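Local coordinates for protein ubiquitin-conjugating enzyme E2, putative (Trypanosoma cruzi, PDB 4DS2) that probably carries activated ubiquitin or a related modifier as a thioester and passes it on to target proteins, as other E2 enzymes do, at residues Val56-Asp61 and Arg130-Tyr135. Sequence-based numbering, arbitrary orientation.
Sequences VKAPAD and RVFSQY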
ATOM      1  N   VAL A  56       3.274   6.880   5.401  1.00 44.01           N
ATOM      2  CA  VAL A  56       2.052   7.236   4.668  1.00 43.59           C
ATOM      3  C   VAL A  56       1.005   7.708   5.650  1.00 46.37           C
ATOM      4  O   VAL A  56       0.992   7.271   6.805  1.00 48.21           O
ATOM      5  CB  VAL A  56       1.508   6.019   3.873  1.00 42.38           C
ATOM      6  CG1 VAL A  56       0.169   6.333   3.239  1.00 41.25           C
ATOM      7  CG2 VAL A  56       2.505   5.558   2.805  1.00 42.38           C
ATOM      8  N   LYS A  57       0.134   8.605   5.189  1.00 49.60           N
ATOM      9  CA  LYS A  57      -1.154   8.872   5.871  1.00 49.29           C
ATOM     10  C   LYS A  57      -2.256   8.305   5.010  1.00 46.03           C
ATOM     11  O   LYS A  57      -2.235   8.474   3.798  1.00 43.02           O
ATOM     12  CB  LYS A  57      -1.383  10.367   6.058  1.00 51.48           C
ATOM     13  CG  LYS A  57      -0.323  11.057   6.918  1.00 55.60           C
ATOM     14  CD  LYS A  57      -0.416  10.651   8.381  1.00 57.38           C
ATOM     15  CE  LYS A  57       0.893  10.914   9.106  1.00 58.14           C
ATOM     16  NZ  LYS A  57       1.163  12.365   9.274  1.00 58.81           N
ATOM     17  N   ALA A  58      -3.213   7.619   5.625  1.00 47.26           N
ATOM     18  CA  ALA A  58      -4.469   7.314   4.929  1.00 46.64           C
ATOM     19  C   ALA A  58      -5.274   8.609   4.696  1.00 48.62           C
ATOM     20  O   ALA A  58      -4.999   9.640   5.339  1.00 49.83           O
ATOM     21  CB  ALA A  58      -5.281   6.302   5.703  1.00 44.52           C
ATOM     22  N   PRO A  59      -6.264   8.570   3.770  1.00 50.54           N
ATOM     23  CA  PRO A  59      -7.148   9.718   3.514  1.00 52.59           C
ATOM     24  C   PRO A  59      -7.925  10.147   4.773  1.00 55.62           C
ATOM     25  O   PRO A  59      -8.358   9.281   5.539  1.00 53.82           O
ATOM     26  CB  PRO A  59      -8.143   9.161   2.481  1.00 52.01           C
ATOM     27  CG  PRO A  59      -7.502   7.960   1.897  1.00 48.69           C
ATOM     28  CD  PRO A  59      -6.723   7.377   3.031  1.00 48.86           C
ATOM     29  N   ALA A  60      -8.114  11.462   4.965  1.00 60.79           N
ATOM     30  CA  ALA A  60      -8.987  12.001   6.043  1.00 62.64           C
ATOM     31  C   ALA A  60     -10.424  11.456   5.884  1.00 66.11           C
ATOM     32  O   ALA A  60     -11.127  11.181   6.866  1.00 65.73           O
ATOM     33  CB  ALA A  60      -8.986  13.517   6.018  1.00 61.68           C
ATOM     34  N   ASP A  61     -10.831  11.347   4.616  1.00 68.75           N
ATOM     35  CA  ASP A  61     -11.960  10.518   4.104  1.00 67.95           C
ATOM     36  C   ASP A  61     -12.279   9.202   4.837  1.00 61.18           C
ATOM     37  O   ASP A  61     -13.442   8.890   5.020  1.00 58.00           O
ATOM     38  CB  ASP A  61     -11.612  10.119   2.653  1.00 71.99           C
ATOM     39  CG  ASP A  61     -12.755  10.285   1.691  1.00 78.01           C
ATOM     40  OD1 ASP A  61     -13.232  11.439   1.502  1.00 76.49           O
ATOM     41  OD2 ASP A  61     -13.117   9.254   1.072  1.00 88.62           O
ATOM     42  N   ARG A 130      -6.894   0.807  -2.430  1.00 38.03           N
ATOM     43  CA  ARG A 130      -7.656  -0.423  -2.310  1.00 37.08           C
ATOM     44  C   ARG A 130      -7.951  -0.739  -0.853  1.00 34.78           C
ATOM     45  O   ARG A 130      -9.060  -1.070  -0.493  1.00 33.54           O
ATOM     46  CB  ARG A 130      -6.899  -1.563  -3.002  1.00 35.55           C
ATOM     47  CG  ARG A 130      -7.472  -2.931  -2.802  1.00 35.73           C
ATOM     48  CD  ARG A 130      -8.874  -3.042  -3.307  1.00 36.71           C
ATOM     49  NE  ARG A 130      -9.335  -4.405  -3.105  1.00 38.19           N
ATOM     50  CZ  ARG A 130     -10.604  -4.794  -3.211  1.00 39.80           C
ATOM     51  NH1 ARG A 130     -11.557  -3.916  -3.518  1.00 41.00           N
ATOM     52  NH2 ARG A 130     -10.923  -6.071  -3.018  1.00 39.36           N
ATOM     53  N   VAL A 131      -6.931  -0.622  -0.014  1.00 35.17           N
ATOM     54  CA  VAL A 131      -7.048  -1.016   1.387  1.00 33.63           C
ATOM     55  C   VAL A 131      -7.724   0.035   2.282  1.00 35.26           C
ATOM     56  O   VAL A 131      -8.598  -0.290   3.109  1.00 33.47           O
ATOM     57  CB  VAL A 131      -5.673  -1.385   1.911  1.00 33.21           C
ATOM     58  CG1 VAL A 131      -5.709  -1.629   3.426  1.00 33.16           C
ATOM     59  CG2 VAL A 131      -5.202  -2.625   1.148  1.00 31.25           C
ATOM     60  N   PHE A 132      -7.341   1.297   2.099  1.00 35.93           N
ATOM     61  CA  PHE A 132      -7.868   2.380   2.923  1.00 36.09           C
ATOM     62  C   PHE A 132      -9.243   2.895   2.469  1.00 37.39           C
ATOM     63  O   PHE A 132     -10.015   3.445   3.282  1.00 36.38           O
ATOM     64  CB  PHE A 132      -6.861   3.545   2.919  1.00 37.41           C
ATOM     65  CG  PHE A 132      -5.599   3.286   3.700  1.00 38.54           C
ATOM     66  CD1 PHE A 132      -5.572   2.404   4.793  1.00 38.61           C
ATOM     67  CD2 PHE A 132      -4.443   3.984   3.388  1.00 40.39           C
ATOM     68  CE1 PHE A 132      -4.429   2.206   5.522  1.00 38.72           C
ATOM     69  CE2 PHE A 132      -3.291   3.796   4.129  1.00 40.86           C
ATOM     70  CZ  PHE A 132      -3.288   2.907   5.199  1.00 40.38           C
ATOM     71  N   SER A 133      -9.514   2.757   1.164  1.00 38.78           N
ATOM     72  CA  SER A 133     -10.662   3.403   0.528  1.00 39.71           C
ATOM     73  C   SER A 133     -11.625   2.499  -0.216  1.00 40.17           C
ATOM     74  O   SER A 133     -12.811   2.758  -0.170  1.00 40.60           O
ATOM     75  CB  SER A 133     -10.193   4.531  -0.366  1.00 40.74           C
ATOM     76  OG  SER A 133      -9.944   5.652   0.452  1.00 42.11           O
ATOM     77  N   GLN A 134     -11.156   1.449  -0.886  1.00 40.86           N
ATOM     78  CA  GLN A 134     -12.076   0.623  -1.646  1.00 43.26           C
ATOM     79  C   GLN A 134     -12.253  -0.741  -1.022  1.00 41.33           C
ATOM     80  O   GLN A 134     -12.573  -1.697  -1.706  1.00 44.71           O
ATOM     81  CB  GLN A 134     -11.630   0.469  -3.103  1.00 46.24           C
ATOM     82  CG  GLN A 134     -11.336   1.777  -3.851  1.00 52.77           C
ATOM     83  CD  GLN A 134     -12.535   2.741  -4.001  1.00 56.64           C
ATOM     84  OE1 GLN A 134     -13.698   2.365  -3.808  1.00 56.46           O
ATOM     85  NE2 GLN A 134     -12.242   3.991  -4.396  1.00 58.70           N
ATOM     86  N   TYR A 135     -12.111  -0.836   0.279  1.00 38.89           N
ATOM     87  CA  TYR A 135     -12.150  -2.140   0.932  1.00 38.02           C
ATOM     88  C   TYR A 135     -13.517  -2.812   0.941  1.00 41.33           C
ATOM     89  O   TYR A 135     -13.573  -4.070   0.912  1.00 41.51           O
ATOM     90  CB  TYR A 135     -11.631  -2.064   2.374  1.00 36.59           C
ATOM     91  CG  TYR A 135     -12.311  -1.013   3.217  1.00 35.14           C
ATOM     92  CD1 TYR A 135     -11.876   0.320   3.174  1.00 35.04           C
ATOM     93  CD2 TYR A 135     -13.382  -1.336   4.033  1.00 34.67           C
ATOM     94  CE1 TYR A 135     -12.492   1.297   3.925  1.00 35.05           C
ATOM     95  CE2 TYR A 135     -14.009  -0.360   4.803  1.00 35.28           C
ATOM     96  CZ  TYR A 135     -13.553   0.957   4.755  1.00 35.12           C
ATOM     97  OH  TYR A 135     -14.142   1.937   5.524  1.00 33.79           O
TER
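Ala58 sets its single methyl over one face of the Phe132 ring, a CH-pi contact in which CB stands 3.5 Å from the ring centroid and 18° off the ring normal. The methyl is shifted from the centre toward the rim, and the nearest ring atom is Phe132 CD2, 3.4 Å from Ala58 CB. A side chain this small suits the place, because it lets the backbone at Ala58 come close enough for its CA also to lie near Phe132 CD2 and CE2. Phe132 CG lies beside its own backbone N and anti to its carbonyl carbon (chi1 -72°), and from this CG the ring extends under the Ala58 methyl. Val56, beta-branched and at home in a strand, meets the same ring differently: its CG1 lies at the edge, near the ring plane, 4.4 Å from Phe132 CE2. In the E2 (UBC) fold this joins the end of strand 51-57, within the four-stranded antiparallel sheet, to the last turn of helix 120-132; Tyr71 of the adjacent strand and Tyr64 also meet the Phe132 ring. Beyond the strand, Pro59 crosses the phenylalanine side chain at about a right angle. Its CD packs 3.8 Å from Phe132 CB, oblique to the ring, and the rigid pyrrolidine gives the turning chain an apolar surface. Ser133, the first residue to leave helical backbone angles, is short enough to fit beside that proline, its OG 3.7 Å from Pro59 CG in simple van der Waals contact.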